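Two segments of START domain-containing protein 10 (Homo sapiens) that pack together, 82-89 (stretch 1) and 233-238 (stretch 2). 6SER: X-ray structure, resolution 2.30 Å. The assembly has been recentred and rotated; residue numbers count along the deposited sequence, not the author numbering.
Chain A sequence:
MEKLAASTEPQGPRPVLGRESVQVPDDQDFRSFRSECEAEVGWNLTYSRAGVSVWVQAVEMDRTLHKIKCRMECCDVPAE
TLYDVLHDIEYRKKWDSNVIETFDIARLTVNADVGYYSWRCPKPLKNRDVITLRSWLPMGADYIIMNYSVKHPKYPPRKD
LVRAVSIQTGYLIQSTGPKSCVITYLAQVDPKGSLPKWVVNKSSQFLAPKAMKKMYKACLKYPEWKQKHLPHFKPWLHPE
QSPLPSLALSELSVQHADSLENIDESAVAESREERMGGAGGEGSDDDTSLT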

# COMPACT_ATOMS: atom_id res chain seq x y z
N LEU A 82 6.90 1.15 12.47
CA LEU A 82 6.14 0.60 11.36
C LEU A 82 5.81 1.69 10.34
O LEU A 82 5.83 1.45 9.13
CB LEU A 82 4.89 -0.08 11.90
CG LEU A 82 3.98 -0.91 11.00
CD1 LEU A 82 4.75 -1.96 10.21
CD2 LEU A 82 3.00 -1.56 11.91
N TYR A 83 5.54 2.91 10.82
CA TYR A 83 5.24 4.03 9.92
C TYR A 83 6.44 4.37 9.04
O TYR A 83 6.31 4.54 7.82
CB TYR A 83 4.79 5.24 10.74
CG TYR A 83 4.23 6.42 9.96
CD1 TYR A 83 3.12 6.28 9.12
CD2 TYR A 83 4.80 7.68 10.09
CE1 TYR A 83 2.60 7.37 8.42
CE2 TYR A 83 4.28 8.78 9.41
CZ TYR A 83 3.19 8.62 8.57
OH TYR A 83 2.68 9.70 7.88
N ASP A 84 7.63 4.48 9.65
CA ASP A 84 8.85 4.75 8.88
C ASP A 84 9.06 3.70 7.80
O ASP A 84 9.45 4.02 6.66
CB ASP A 84 10.07 4.78 9.80
CG ASP A 84 10.12 6.02 10.68
OD1 ASP A 84 9.39 7.00 10.39
OD2 ASP A 84 10.90 6.01 11.65
N VAL A 85 8.83 2.43 8.14
CA VAL A 85 9.11 1.34 7.21
C VAL A 85 8.17 1.39 6.02
O VAL A 85 8.59 1.20 4.87
CB VAL A 85 9.02 -0.00 7.96
CG1 VAL A 85 9.10 -1.17 6.99
CG2 VAL A 85 10.11 -0.06 9.02
N LEU A 86 6.89 1.67 6.26
CA LEU A 86 5.96 1.83 5.15
C LEU A 86 6.33 3.02 4.28
O LEU A 86 6.15 2.96 3.06
CB LEU A 86 4.53 1.98 5.67
CG LEU A 86 3.94 0.70 6.28
CD1 LEU A 86 2.51 0.91 6.77
CD2 LEU A 86 4.00 -0.42 5.26
N HIS A 87 6.88 4.08 4.86
CA HIS A 87 7.20 5.28 4.09
C HIS A 87 8.52 5.16 3.34
O HIS A 87 8.68 5.80 2.29
CB HIS A 87 7.25 6.50 5.01
CG HIS A 87 5.96 7.27 5.07
ND1 HIS A 87 5.45 7.95 3.99
CD2 HIS A 87 5.10 7.50 6.10
CE1 HIS A 87 4.32 8.55 4.34
NE2 HIS A 87 4.09 8.29 5.61
N ASP A 88 9.47 4.37 3.84
CA ASP A 88 10.87 4.42 3.38
C ASP A 88 11.02 3.68 2.06
O ASP A 88 11.31 2.49 2.03
CB ASP A 88 11.79 3.84 4.44
CG ASP A 88 13.25 4.20 4.21
OD1 ASP A 88 13.93 4.58 5.18
OD2 ASP A 88 13.72 4.12 3.05
N ILE A 89 10.86 4.42 0.95
CA ILE A 89 11.01 3.83 -0.38
C ILE A 89 12.36 3.15 -0.53
O ILE A 89 12.45 2.04 -1.08
CB ILE A 89 10.80 4.89 -1.48
CG1 ILE A 89 9.32 5.24 -1.62
CG2 ILE A 89 11.31 4.39 -2.82
CD1 ILE A 89 8.97 6.57 -1.08
N PHE A 233 17.41 11.72 7.75
CA PHE A 233 16.68 11.99 6.51
C PHE A 233 15.40 11.16 6.48
O PHE A 233 15.42 9.98 6.11
CB PHE A 233 17.56 11.69 5.31
CG PHE A 233 16.98 12.11 4.00
CD1 PHE A 233 17.13 11.31 2.88
CD2 PHE A 233 16.30 13.31 3.88
CE1 PHE A 233 16.61 11.69 1.66
CE2 PHE A 233 15.79 13.71 2.66
CZ PHE A 233 15.93 12.89 1.55
N LYS A 234 14.29 11.78 6.87
CA LYS A 234 12.97 11.16 6.87
C LYS A 234 11.99 12.21 6.37
O LYS A 234 11.28 12.84 7.15
CB LYS A 234 12.58 10.66 8.26
CG LYS A 234 13.47 9.56 8.81
CD LYS A 234 12.97 9.07 10.15
CE LYS A 234 13.82 7.93 10.67
NZ LYS A 234 13.33 7.42 11.98
N PRO A 235 11.95 12.43 5.05
CA PRO A 235 11.05 13.47 4.51
C PRO A 235 9.58 13.22 4.77
O PRO A 235 8.80 14.17 4.66
CB PRO A 235 11.35 13.45 3.00
CG PRO A 235 11.97 12.09 2.74
CD PRO A 235 12.76 11.80 3.99
N TRP A 236 9.16 11.98 5.07
CA TRP A 236 7.76 11.75 5.41
C TRP A 236 7.40 12.37 6.76
O TRP A 236 6.22 12.67 7.00
CB TRP A 236 7.44 10.26 5.42
CG TRP A 236 8.38 9.41 6.23
CD1 TRP A 236 8.21 8.99 7.53
CD2 TRP A 236 9.63 8.85 5.80
NE1 TRP A 236 9.27 8.22 7.93
CE2 TRP A 236 10.16 8.12 6.89
CE3 TRP A 236 10.36 8.91 4.61
CZ2 TRP A 236 11.37 7.44 6.81
CZ3 TRP A 236 11.57 8.24 4.53
CH2 TRP A 236 12.06 7.52 5.63
N LEU A 237 8.39 12.58 7.63
CA LEU A 237 8.19 13.30 8.88
C LEU A 237 8.51 14.78 8.75
O LEU A 237 7.93 15.60 9.47
CB LEU A 237 9.06 12.69 9.99
CG LEU A 237 8.90 11.20 10.24
CD1 LEU A 237 9.79 10.73 11.39
CD2 LEU A 237 7.43 10.88 10.51
N HIS A 238 9.42 15.15 7.85
CA HIS A 238 9.87 16.53 7.68
C HIS A 238 9.74 16.89 6.21
O HIS A 238 10.66 16.66 5.42
CB HIS A 238 11.31 16.70 8.18
CG HIS A 238 11.53 16.14 9.55
ND1 HIS A 238 11.02 16.74 10.68
CD2 HIS A 238 12.17 15.03 9.96
CE1 HIS A 238 11.36 16.02 11.74
NE2 HIS A 238 12.06 14.98 11.33
O HOH W 1 3.98 12.07 8.29

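Residues 82-87 form the closing turns of a helix that begins earlier in the chain. Its backbone bonding is regular where Leu 86 N donates to Leu 82 O (3.1 Å) and His 87 N to Tyr 83 O (3.0 Å). Asp 88 is the first residue to leave helical geometry, and it also stands at the N-cap position of the helix that follows, its side chain capping a backbone nitrogen just past the stretch. Aspartate suits such a place because its short carboxylate can accept from amides that have no partner within their own helix. The second stretch, whose touching residues lie at least 148 positions from their partners in sequence, is less regular: Pro 235 to Leu 237 have helical torsions without the regular bonds, although Lys 234 O accepts from both Leu 237 N (2.9 Å) and His 238 N (3.0 Å). The two backbones come nearest at His 87 and Trp 236, whose CA atoms lie 6.6 Å apart.

Trp 236 dominates the contact, pointing toward the helix and burying the largest area of any residue here. Its indole lies against His 87 with the ring planes only 5° from parallel, but the rings are slid apart, the His 87 ring and the five-membered ring of Trp 236 having centroids 4.6 Å apart, so they barely overlap. The offset instead places each CB over the other residue's ring: His 87 CB is 3.5 Å from the centroid of the five-membered ring of Trp 236, and Trp 236 CB is 3.4 Å from that of the His 87 ring. These reciprocal CH-pi contacts suit flat aromatic side chains.

The indole edge carries the polar bond. Trp 236 NE1 donates to Asp 84 OD1 at 2.7 Å and a nearly straight 174°, satisfying an N-H that would be costly to bury unpaired. The other carboxylate oxygen, Asp 84 OD2, forms a salt bridge with Lys 234 NZ at 2.8 Å. Lysine can reach it because its chain is extended beyond chi1, with chi2 to chi4 all t; aspartate, having two acceptors, serves both partners while its charge is balanced.

Tyr 83 completes the surface. The edge of its ring meets Leu 237, with Tyr 83 CE2 3.9 Å from Leu 237 CD2, an apolar contact, while its hydroxyl has polar work to do. Tyr 83 OH accepts a weak hydrogen bond from His 87 NE2 (3.0 Å) and lies 2.7 Å from the oxygen of water 1, which donates to Trp 236 O, also at 2.7 Å, thus bridging the two stretches.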